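Local coordinates for protein nucleoside hydrolase, putative (Trypanosoma brucei, PDB 3FZ0) that belongs to the nucleoside hydrolase family and carries a calcium ion in a mixed-sheet alpha/beta fold, at residues D89-A94 against E247-R252; V193-G198 against G332-C337; T302-E307 against T317-Y322. The protein carries 2 engineered substitutions. All coordinates share one frame; numbering follows the deposited sequence.

Contact 1. Residues D89-A94 against E247-R252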
loop_
_atom_site.group_PDB
_atom_site.type_symbol
_atom_site.label_atom_id
_atom_site.label_comp_id
_atom_site.label_asym_id
_atom_site.label_seq_id
_atom_site.Cartn_x
_atom_site.Cartn_y
_atom_site.Cartn_z
ATOM N N ASP B 89 26.672 5.278 -21.071
ATOM C CA ASP B 89 27.121 6.287 -20.112
ATOM C C ASP B 89 26.126 7.438 -19.990
ATOM O O ASP B 89 26.428 8.460 -19.383
ATOM C CB ASP B 89 28.540 6.803 -20.446
ATOM C CG ASP B 89 28.623 7.635 -21.773
ATOM O OD1 ASP B 89 27.603 7.831 -22.491
ATOM O OD2 ASP B 89 29.749 8.095 -22.101
ATOM N N GLY B 90 24.949 7.269 -20.599
ATOM C CA GLY B 90 23.925 8.321 -20.708
ATOM C C GLY B 90 24.344 9.607 -21.400
ATOM O O GLY B 90 23.701 10.654 -21.200
ATOM N N PHE B 91 25.403 9.543 -22.219
ATOM C CA PHE B 91 26.077 10.751 -22.713
ATOM C C PHE B 91 26.657 10.589 -24.136
ATOM O O PHE B 91 27.558 11.341 -24.568
ATOM C CB PHE B 91 27.180 11.168 -21.722
ATOM C CG PHE B 91 27.141 12.635 -21.331
ATOM C CD1 PHE B 91 26.022 13.179 -20.682
ATOM C CD2 PHE B 91 28.237 13.456 -21.569
ATOM C CE1 PHE B 91 25.995 14.522 -20.314
ATOM C CE2 PHE B 91 28.210 14.803 -21.212
ATOM C CZ PHE B 91 27.088 15.339 -20.582
ATOM N N GLY B 92 26.138 9.589 -24.850
ATOM C CA GLY B 92 26.470 9.327 -26.223
ATOM C C GLY B 92 27.456 8.224 -26.502
ATOM O O GLY B 92 27.646 7.908 -27.658
ATOM N N ASP B 93 28.062 7.611 -25.479
ATOM C CA ASP B 93 29.271 6.763 -25.658
ATOM C C ASP B 93 30.177 7.348 -26.750
ATOM O O ASP B 93 30.561 6.670 -27.699
ATOM C CB ASP B 93 28.926 5.269 -25.920
ATOM C CG ASP B 93 27.956 4.678 -24.860
ATOM O OD1 ASP B 93 28.169 4.887 -23.629
ATOM O OD2 ASP B 93 26.970 3.996 -25.251
ATOM N N ALA B 94 30.510 8.622 -26.604
ATOM C CA ALA B 94 31.004 9.421 -27.728
ATOM C C ALA B 94 32.501 9.584 -27.814
ATOM O O ALA B 94 32.988 10.125 -28.802
ATOM C CB ALA B 94 30.346 10.801 -27.722
ATOM N N GLU B 247 25.717 16.844 -31.529
ATOM C CA GLU B 247 25.613 15.681 -32.432
ATOM C C GLU B 247 26.135 14.389 -31.793
ATOM O O GLU B 247 25.510 13.332 -31.945
ATOM C CB GLU B 247 26.257 15.910 -33.815
ATOM C CG GLU B 247 25.855 14.879 -34.836
ATOM C CD GLU B 247 26.574 15.007 -36.184
ATOM O OE1 GLU B 247 26.127 14.353 -37.135
ATOM O OE2 GLU B 247 27.584 15.746 -36.317
ATOM N N LYS B 248 27.256 14.475 -31.083
ATOM C CA LYS B 248 27.850 13.299 -30.456
ATOM C C LYS B 248 27.041 12.823 -29.247
ATOM O O LYS B 248 26.893 11.622 -29.015
ATOM C CB LYS B 248 29.295 13.586 -30.045
ATOM C CG LYS B 248 30.328 13.542 -31.179
ATOM C CD LYS B 248 31.661 13.981 -30.605
ATOM C CE LYS B 248 32.709 14.169 -31.640
ATOM N NZ LYS B 248 33.947 14.602 -30.958
ATOM N N LEU B 249 26.525 13.781 -28.478
ATOM C CA LEU B 249 25.721 13.499 -27.290
ATOM C C LEU B 249 24.432 12.741 -27.586
ATOM O O LEU B 249 24.036 11.884 -26.809
ATOM C CB LEU B 249 25.375 14.805 -26.616
ATOM C CG LEU B 249 24.611 14.762 -25.324
ATOM C CD1 LEU B 249 25.463 14.203 -24.166
ATOM C CD2 LEU B 249 24.145 16.172 -25.058
ATOM N N PHE B 250 23.808 13.044 -28.727
ATOM C CA PHE B 250 22.489 12.519 -29.092
ATOM C C PHE B 250 22.565 11.344 -30.071
ATOM O O PHE B 250 21.537 10.823 -30.485
ATOM C CB PHE B 250 21.610 13.646 -29.692
ATOM C CG PHE B 250 20.759 14.367 -28.682
ATOM C CD1 PHE B 250 21.328 14.973 -27.573
ATOM C CD2 PHE B 250 19.370 14.420 -28.849
ATOM C CE1 PHE B 250 20.548 15.625 -26.636
ATOM C CE2 PHE B 250 18.555 15.058 -27.907
ATOM C CZ PHE B 250 19.156 15.679 -26.788
ATOM N N GLN B 251 23.774 10.928 -30.445
ATOM C CA GLN B 251 23.930 9.931 -31.529
ATOM C C GLN B 251 23.252 8.586 -31.242
ATOM O O GLN B 251 22.664 7.981 -32.143
ATOM C CB GLN B 251 25.399 9.747 -31.969
ATOM C CG GLN B 251 26.342 9.091 -30.947
ATOM C CD GLN B 251 27.801 9.065 -31.405
ATOM O OE1 GLN B 251 28.677 9.683 -30.799
ATOM N NE2 GLN B 251 28.063 8.351 -32.489
ATOM N N ARG B 252 23.301 8.137 -29.986
ATOM C CA ARG B 252 22.666 6.867 -29.608
ATOM C C ARG B 252 21.155 7.040 -29.573
ATOM O O ARG B 252 20.443 6.311 -30.252
ATOM C CB ARG B 252 23.205 6.341 -28.261
ATOM C CG ARG B 252 24.731 6.335 -28.154
ATOM C CD ARG B 252 25.375 5.475 -29.259
ATOM N NE ARG B 252 26.787 5.798 -29.389
ATOM C CZ ARG B 252 27.686 5.058 -30.035
ATOM N NH1 ARG B 252 27.332 3.917 -30.607
ATOM N NH2 ARG B 252 28.953 5.454 -30.098
#
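Two side chains of 247-252, Leu249 and Arg252, do most of the gripping here, one by its methyl and the other by its guanidinium. Leu249 has CG anti to the backbone N (chi1 -177°), and although its CB leaves the loop, its CD1 comes back over the Phe91 ring. That methyl sits above the middle of one face, 3.6 Å from the ring centroid to CD1 and 11° off the normal, a face-on CH-pi contact. Ala20 of helix 17-27 touches both side chains, so the pair is sunk into the body of the protein.

Gly92, with phi 101° and no side chain, passes tight against two helix carbonyls: its CA lies 3.6 Å from Lys248 O and equally close to Leu249 O. Next to it, CB of Ala94 rests on CB of Lys248.

Arg252 meets the loop at the Gly92 and Asp93 carbonyls. Its chain is bent at chi2, which lays CG and CD alongside Gly92 O and brings NE to that oxygen at 2.9 Å. The N-H is fairly straight, and the oxygen lies at the guanidinium edge, while NE stands above the carbonyl plane. A weak second bond runs from Arg252 NH2 to Asp93 O, 3.1 Å. The Asp93 carboxylate stays out of the guanidinium plane and bonds Ser88, though its negative charge nearby may steady the arginine.

Within the loop, Asp89 OD1 accepts from both Phe91 N and Asp93 N, 2.8 Å in the first case, which fixes the backbone that offers its carbonyls to Arg252. This is an Asx turn in a long loop, pinned by arginine to the junction of helices 241-249 and 251-257, with the side chain of Phe91 about 10 Å from the bound calcium ion.

Contact 2. Residues V193-G198 against G332-C337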
loop_
_atom_site.group_PDB
_atom_site.type_symbol
_atom_site.label_atom_id
_atom_site.label_comp_id
_atom_site.label_asym_id
_atom_site.label_seq_id
_atom_site.Cartn_x
_atom_site.Cartn_y
_atom_site.Cartn_z
ATOM N N VAL B 193 9.499 17.225 -0.948
ATOM C CA VAL B 193 9.542 18.474 -1.702
ATOM C C VAL B 193 8.179 19.170 -1.755
ATOM O O VAL B 193 8.083 20.348 -1.425
ATOM C CB VAL B 193 10.161 18.278 -3.105
ATOM C CG1 VAL B 193 9.874 19.471 -3.974
ATOM C CG2 VAL B 193 11.711 18.077 -2.974
ATOM N N LEU B 194 7.134 18.423 -2.122
ATOM C CA LEU B 194 5.771 18.959 -2.252
ATOM C C LEU B 194 5.064 19.263 -0.916
ATOM O O LEU B 194 4.230 20.143 -0.868
ATOM C CB LEU B 194 4.914 18.061 -3.136
ATOM C CG LEU B 194 5.292 17.871 -4.622
ATOM C CD1 LEU B 194 4.613 16.631 -5.233
ATOM C CD2 LEU B 194 4.964 19.071 -5.486
ATOM N N GLN B 195 5.371 18.533 0.158
ATOM C CA GLN B 195 4.784 18.791 1.485
ATOM C C GLN B 195 5.501 19.884 2.288
ATOM O O GLN B 195 5.017 20.286 3.338
ATOM C CB GLN B 195 4.772 17.526 2.325
ATOM C CG GLN B 195 3.828 16.426 1.840
ATOM C CD GLN B 195 2.366 16.847 1.840
ATOM O OE1 GLN B 195 1.729 16.914 0.789
ATOM N NE2 GLN B 195 1.839 17.136 3.001
ATOM N N HIS B 196 6.639 20.376 1.794
ATOM C CA HIS B 196 7.439 21.350 2.533
ATOM C C HIS B 196 6.700 22.669 2.769
ATOM O O HIS B 196 6.109 23.228 1.842
ATOM C CB HIS B 196 8.762 21.636 1.812
ATOM C CG HIS B 196 9.495 22.811 2.375
ATOM N ND1 HIS B 196 10.196 22.750 3.561
ATOM C CD2 HIS B 196 9.592 24.092 1.946
ATOM C CE1 HIS B 196 10.726 23.933 3.813
ATOM N NE2 HIS B 196 10.367 24.767 2.856
ATOM N N LYS B 197 6.749 23.162 4.003
ATOM C CA LYS B 197 6.138 24.439 4.361
ATOM C C LYS B 197 7.181 25.539 4.261
ATOM O O LYS B 197 8.264 25.441 4.846
ATOM C CB LYS B 197 5.595 24.416 5.807
ATOM C CG LYS B 197 4.521 23.369 6.106
ATOM C CD LYS B 197 3.290 23.497 5.182
ATOM C CE LYS B 197 2.266 22.396 5.490
ATOM N NZ LYS B 197 2.877 21.035 5.264
ATOM N N GLY B 198 6.859 26.595 3.535
ATOM C CA GLY B 198 7.703 27.760 3.519
ATOM C C GLY B 198 8.377 28.095 2.203
ATOM O O GLY B 198 9.296 28.905 2.194
ATOM N N GLY B 332 -6.567 19.267 5.212
ATOM C CA GLY B 332 -5.189 19.696 5.400
ATOM C C GLY B 332 -4.459 19.757 4.065
ATOM O O GLY B 332 -3.240 19.558 3.993
ATOM N N ARG B 333 -5.194 20.032 2.992
ATOM C CA ARG B 333 -4.549 20.408 1.724
ATOM C C ARG B 333 -4.469 21.921 1.579
ATOM O O ARG B 333 -5.149 22.666 2.290
ATOM C CB ARG B 333 -5.265 19.793 0.515
ATOM C CG ARG B 333 -5.338 18.295 0.589
ATOM C CD ARG B 333 -6.088 17.736 -0.571
ATOM N NE ARG B 333 -6.248 16.299 -0.469
ATOM C CZ ARG B 333 -7.111 15.609 -1.195
ATOM N NH1 ARG B 333 -7.874 16.238 -2.089
ATOM N NH2 ARG B 333 -7.226 14.290 -1.018
ATOM N N TRP B 334 -3.613 22.353 0.662
ATOM C CA TRP B 334 -3.457 23.758 0.270
ATOM C C TRP B 334 -2.904 23.729 -1.143
ATOM O O TRP B 334 -2.474 22.670 -1.601
ATOM C CB TRP B 334 -2.548 24.510 1.243
ATOM C CG TRP B 334 -1.083 24.290 1.050
ATOM C CD1 TRP B 334 -0.214 25.143 0.451
ATOM C CD2 TRP B 334 -0.303 23.150 1.471
ATOM N NE1 TRP B 334 1.052 24.617 0.460
ATOM C CE2 TRP B 334 1.033 23.398 1.078
ATOM C CE3 TRP B 334 -0.601 21.952 2.154
ATOM C CZ2 TRP B 334 2.076 22.502 1.333
ATOM C CZ3 TRP B 334 0.454 21.051 2.419
ATOM C CH2 TRP B 334 1.771 21.340 2.002
ATOM N N ARG B 335 -2.941 24.856 -1.851
ATOM C CA ARG B 335 -2.444 24.895 -3.238
ATOM C C ARG B 335 -0.920 24.999 -3.263
ATOM O O ARG B 335 -0.344 26.106 -3.291
ATOM C CB ARG B 335 -3.086 26.043 -4.014
ATOM C CG ARG B 335 -4.489 25.784 -4.354
ATOM C CD ARG B 335 -5.167 26.880 -5.143
ATOM N NE ARG B 335 -6.620 26.738 -4.963
ATOM C CZ ARG B 335 -7.395 25.881 -5.629
ATOM N NH1 ARG B 335 -6.866 25.087 -6.567
ATOM N NH2 ARG B 335 -8.711 25.826 -5.368
ATOM N N ASN B 336 -0.272 23.838 -3.251
ATOM C CA ASN B 336 1.171 23.757 -3.094
ATOM C C ASN B 336 1.946 23.582 -4.369
ATOM O O ASN B 336 3.176 23.599 -4.330
ATOM C CB ASN B 336 1.538 22.606 -2.157
ATOM C CG ASN B 336 1.196 21.235 -2.741
ATOM O OD1 ASN B 336 0.355 21.111 -3.616
ATOM N ND2 ASN B 336 1.832 20.196 -2.220
ATOM N N CYS B 337 1.254 23.400 -5.486
ATOM C CA CYS B 337 1.935 23.043 -6.727
ATOM C C CYS B 337 1.278 23.620 -7.984
ATOM O O CYS B 337 0.064 23.536 -8.150
ATOM C CB CYS B 337 2.025 21.533 -6.815
ATOM S SG CYS B 337 2.729 20.889 -8.345
#
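The C-terminal end of helix 187-195 is held here by the loop that leads into strand 337-343, where Asn336 and Cys337 form a classic beta bulge opposite Thr302. Asn336 makes the polar link. Its CG sits in the crowded position between backbone N and carbonyl carbon, and ND2 gives a hydrogen to Leu194 O at 2.8 Å. The oxygen lies near the amide plane, but the nitrogen stands above the plane of the Leu194 carbonyl. The other end of the amide, OD1, takes Val304 N of the neighbouring strand, so both ends of the group are used and its rotation is set.

Beside this bond, Leu194 CD2 packs on Cys337 CB at 4.1 Å, on the inner side toward Val203 and Leu205. Further out, the indole of Trp334 lies between Lys197 and Asn336. Asn336 CB lies against one indole face, offset toward the rim, while Lys197 crosses the opposite one and Gln195 O meets the edge. The lysine chain, bent at chi2 and chi4, sets CE 4.0 Å from the centroid of the Trp334 six-membered ring, a CH-pi contact, and its NZ then turns back to donate to Gln195 O at 3.0 Å.

Contact 3. Residues T302-E307 against T317-Y322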
loop_
_atom_site.group_PDB
_atom_site.type_symbol
_atom_site.label_atom_id
_atom_site.label_comp_id
_atom_site.label_asym_id
_atom_site.label_seq_id
_atom_site.Cartn_x
_atom_site.Cartn_y
_atom_site.Cartn_z
ATOM N N THR B 302 -2.889 23.892 -7.821
ATOM C CA THR B 302 -3.748 23.096 -6.927
ATOM C C THR B 302 -2.891 22.307 -5.944
ATOM O O THR B 302 -1.694 22.567 -5.859
ATOM C CB THR B 302 -4.661 22.142 -7.727
ATOM O OG1 THR B 302 -5.519 21.436 -6.827
ATOM C CG2 THR B 302 -3.815 21.151 -8.541
ATOM N N TYR B 303 -3.496 21.341 -5.240
ATOM C CA TYR B 303 -2.765 20.416 -4.373
ATOM C C TYR B 303 -2.299 19.176 -5.136
ATOM O O TYR B 303 -3.098 18.504 -5.795
ATOM C CB TYR B 303 -3.618 19.972 -3.191
ATOM C CG TYR B 303 -2.915 18.979 -2.294
ATOM C CD1 TYR B 303 -1.926 19.405 -1.372
ATOM C CD2 TYR B 303 -3.234 17.611 -2.347
ATOM C CE1 TYR B 303 -1.270 18.502 -0.544
ATOM C CE2 TYR B 303 -2.585 16.693 -1.518
ATOM C CZ TYR B 303 -1.601 17.148 -0.627
ATOM O OH TYR B 303 -0.963 16.250 0.192
ATOM N N VAL B 304 -1.002 18.894 -5.021
ATOM C CA VAL B 304 -0.363 17.759 -5.636
ATOM C C VAL B 304 0.474 17.014 -4.595
ATOM O O VAL B 304 1.090 17.626 -3.702
ATOM C CB VAL B 304 0.521 18.239 -6.812
ATOM C CG1 VAL B 304 1.341 17.114 -7.423
ATOM C CG2 VAL B 304 -0.355 18.884 -7.863
ATOM N N THR B 305 0.457 15.685 -4.690
ATOM C CA THR B 305 1.374 14.848 -3.918
ATOM C C THR B 305 1.836 13.628 -4.720
ATOM O O THR B 305 1.385 13.422 -5.828
ATOM C CB THR B 305 0.798 14.481 -2.534
ATOM O OG1 THR B 305 1.865 14.051 -1.696
ATOM C CG2 THR B 305 -0.239 13.393 -2.608
ATOM N N VAL B 306 2.757 12.844 -4.177
ATOM C CA VAL B 306 3.203 11.596 -4.819
ATOM C C VAL B 306 2.746 10.355 -4.010
ATOM O O VAL B 306 2.899 10.309 -2.790
ATOM C CB VAL B 306 4.740 11.597 -4.968
ATOM C CG1 VAL B 306 5.212 10.359 -5.745
ATOM C CG2 VAL B 306 5.222 12.906 -5.651
ATOM N N GLU B 307 2.139 9.377 -4.674
ATOM C CA GLU B 307 1.784 8.075 -4.061
ATOM C C GLU B 307 3.034 7.314 -3.624
ATOM O O GLU B 307 3.974 7.152 -4.410
ATOM C CB GLU B 307 1.030 7.215 -5.073
ATOM C CG GLU B 307 0.667 5.794 -4.572
ATOM C CD GLU B 307 -0.240 5.799 -3.324
ATOM O OE1 GLU B 307 -1.335 6.379 -3.364
ATOM O OE2 GLU B 307 0.125 5.213 -2.291
ATOM N N THR B 317 1.832 10.733 -9.689
ATOM C CA THR B 317 1.471 12.083 -9.364
ATOM C C THR B 317 -0.040 12.153 -9.125
ATOM O O THR B 317 -0.827 11.890 -10.030
ATOM C CB THR B 317 1.872 12.979 -10.517
ATOM O OG1 THR B 317 3.235 12.692 -10.811
ATOM C CG2 THR B 317 1.718 14.455 -10.173
ATOM N N CYS B 318 -0.421 12.507 -7.899
ATOM C CA CYS B 318 -1.805 12.758 -7.527
ATOM C C CYS B 318 -2.134 14.244 -7.497
ATOM O O CYS B 318 -1.504 15.007 -6.789
ATOM C CB CYS B 318 -2.059 12.156 -6.149
ATOM S SG CYS B 318 -1.440 10.476 -6.111
ATOM N N ILE B 319 -3.163 14.630 -8.242
ATOM C CA ILE B 319 -3.528 16.018 -8.455
ATOM C C ILE B 319 -5.002 16.243 -8.079
ATOM O O ILE B 319 -5.869 15.504 -8.511
ATOM C CB ILE B 319 -3.305 16.378 -9.936
ATOM C CG1 ILE B 319 -1.924 15.904 -10.417
ATOM C CG2 ILE B 319 -3.536 17.893 -10.187
ATOM C CD1 ILE B 319 -1.492 16.539 -11.719
ATOM N N ASP B 320 -5.278 17.252 -7.248
ATOM C CA ASP B 320 -6.637 17.577 -6.806
ATOM C C ASP B 320 -7.281 18.455 -7.878
ATOM O O ASP B 320 -7.261 19.673 -7.786
ATOM C CB ASP B 320 -6.533 18.331 -5.468
ATOM C CG ASP B 320 -7.824 18.326 -4.658
ATOM O OD1 ASP B 320 -8.894 17.969 -5.192
ATOM O OD2 ASP B 320 -7.769 18.679 -3.458
ATOM N N TRP B 321 -7.822 17.845 -8.918
ATOM C CA TRP B 321 -8.409 18.592 -10.028
ATOM C C TRP B 321 -9.683 19.429 -9.701
ATOM O O TRP B 321 -9.926 20.445 -10.376
ATOM C CB TRP B 321 -8.665 17.640 -11.222
ATOM C CG TRP B 321 -7.394 17.136 -11.882
ATOM C CD1 TRP B 321 -6.762 15.932 -11.662
ATOM C CD2 TRP B 321 -6.598 17.833 -12.843
ATOM N NE1 TRP B 321 -5.637 15.838 -12.443
ATOM C CE2 TRP B 321 -5.503 16.990 -13.173
ATOM C CE3 TRP B 321 -6.701 19.090 -13.470
ATOM C CZ2 TRP B 321 -4.502 17.370 -14.088
ATOM C CZ3 TRP B 321 -5.700 19.472 -14.422
ATOM C CH2 TRP B 321 -4.621 18.609 -14.712
ATOM N N TYR B 322 -10.482 19.017 -8.701
ATOM C CA TYR B 322 -11.806 19.617 -8.462
ATOM C C TYR B 322 -11.948 20.219 -7.060
ATOM O O TYR B 322 -12.986 20.780 -6.706
ATOM C CB TYR B 322 -12.916 18.555 -8.660
ATOM C CG TYR B 322 -12.888 17.857 -10.002
ATOM C CD1 TYR B 322 -12.548 16.487 -10.120
ATOM C CD2 TYR B 322 -13.181 18.573 -11.172
ATOM C CE1 TYR B 322 -12.524 15.856 -11.381
ATOM C CE2 TYR B 322 -13.167 17.951 -12.424
ATOM C CZ TYR B 322 -12.852 16.607 -12.530
ATOM O OH TYR B 322 -12.846 16.081 -13.806
#
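Thr302, on strand 296-306, opens the pairing with Asp320. Its CB lies 3.6 Å from Asp320 O, and from there the two branches part: OG1 lies anti to the backbone N (chi1 -177°) and donates to that oxygen at 2.7 Å, in the carbonyl plane and on a lone pair, while CG2, in the crowded position, meets Ile319 CG2 at 3.7 Å. One residue on, Asp320 N reaches Tyr303 O nearly along the C=O axis. The Asp320 carboxylate is claimed by Arg333.

Beyond this the strands run antiparallel. Thr305 and Cys318 are a hydrogen-bonded pair, Thr305 N to Cys318 O at 3.0 Å and Cys318 N to Thr305 O at 2.9 Å. Val304 and Ile319 form the non-hydrogen-bonded pair beside it, their side chains alongside one another on the sheet face that also carries Thr317 and Val339. Cys318, on the other face, packs against Thr313 of the second subunit, and the Glu307 carboxylate takes His309 N of its own chain and the backbone N of Arg311 and Glu312 of that subunit. This is a beta hairpin at the subunit interface, its second strand, 317-319, one of the two outermost in the chain's mixed sheet.

In the fold
From the N terminus, the chain builds the parallel strands 6-13, 32-39 and 66-68 before reaching 89-94, which waits for 247-252 to close contact 1. Before that happens, 193-198 has opened contact 2, so these two loops cross. Contact 3 opens and closes after contact 1, as a hairpin with nine residues between its segments, within the span from 193-198 to 332-337. Contacts 2 and 3 share one side of the molecule, centres 10 Å apart, joined by the Arg333–Asp320 salt bridge and by Gln195 with Tyr303; they tie helix 187-195 to the antiparallel edge of the main sheet. Contact 1 lies on the opposite side of the chain's centre, its centre about 38 Å from that of contact 2.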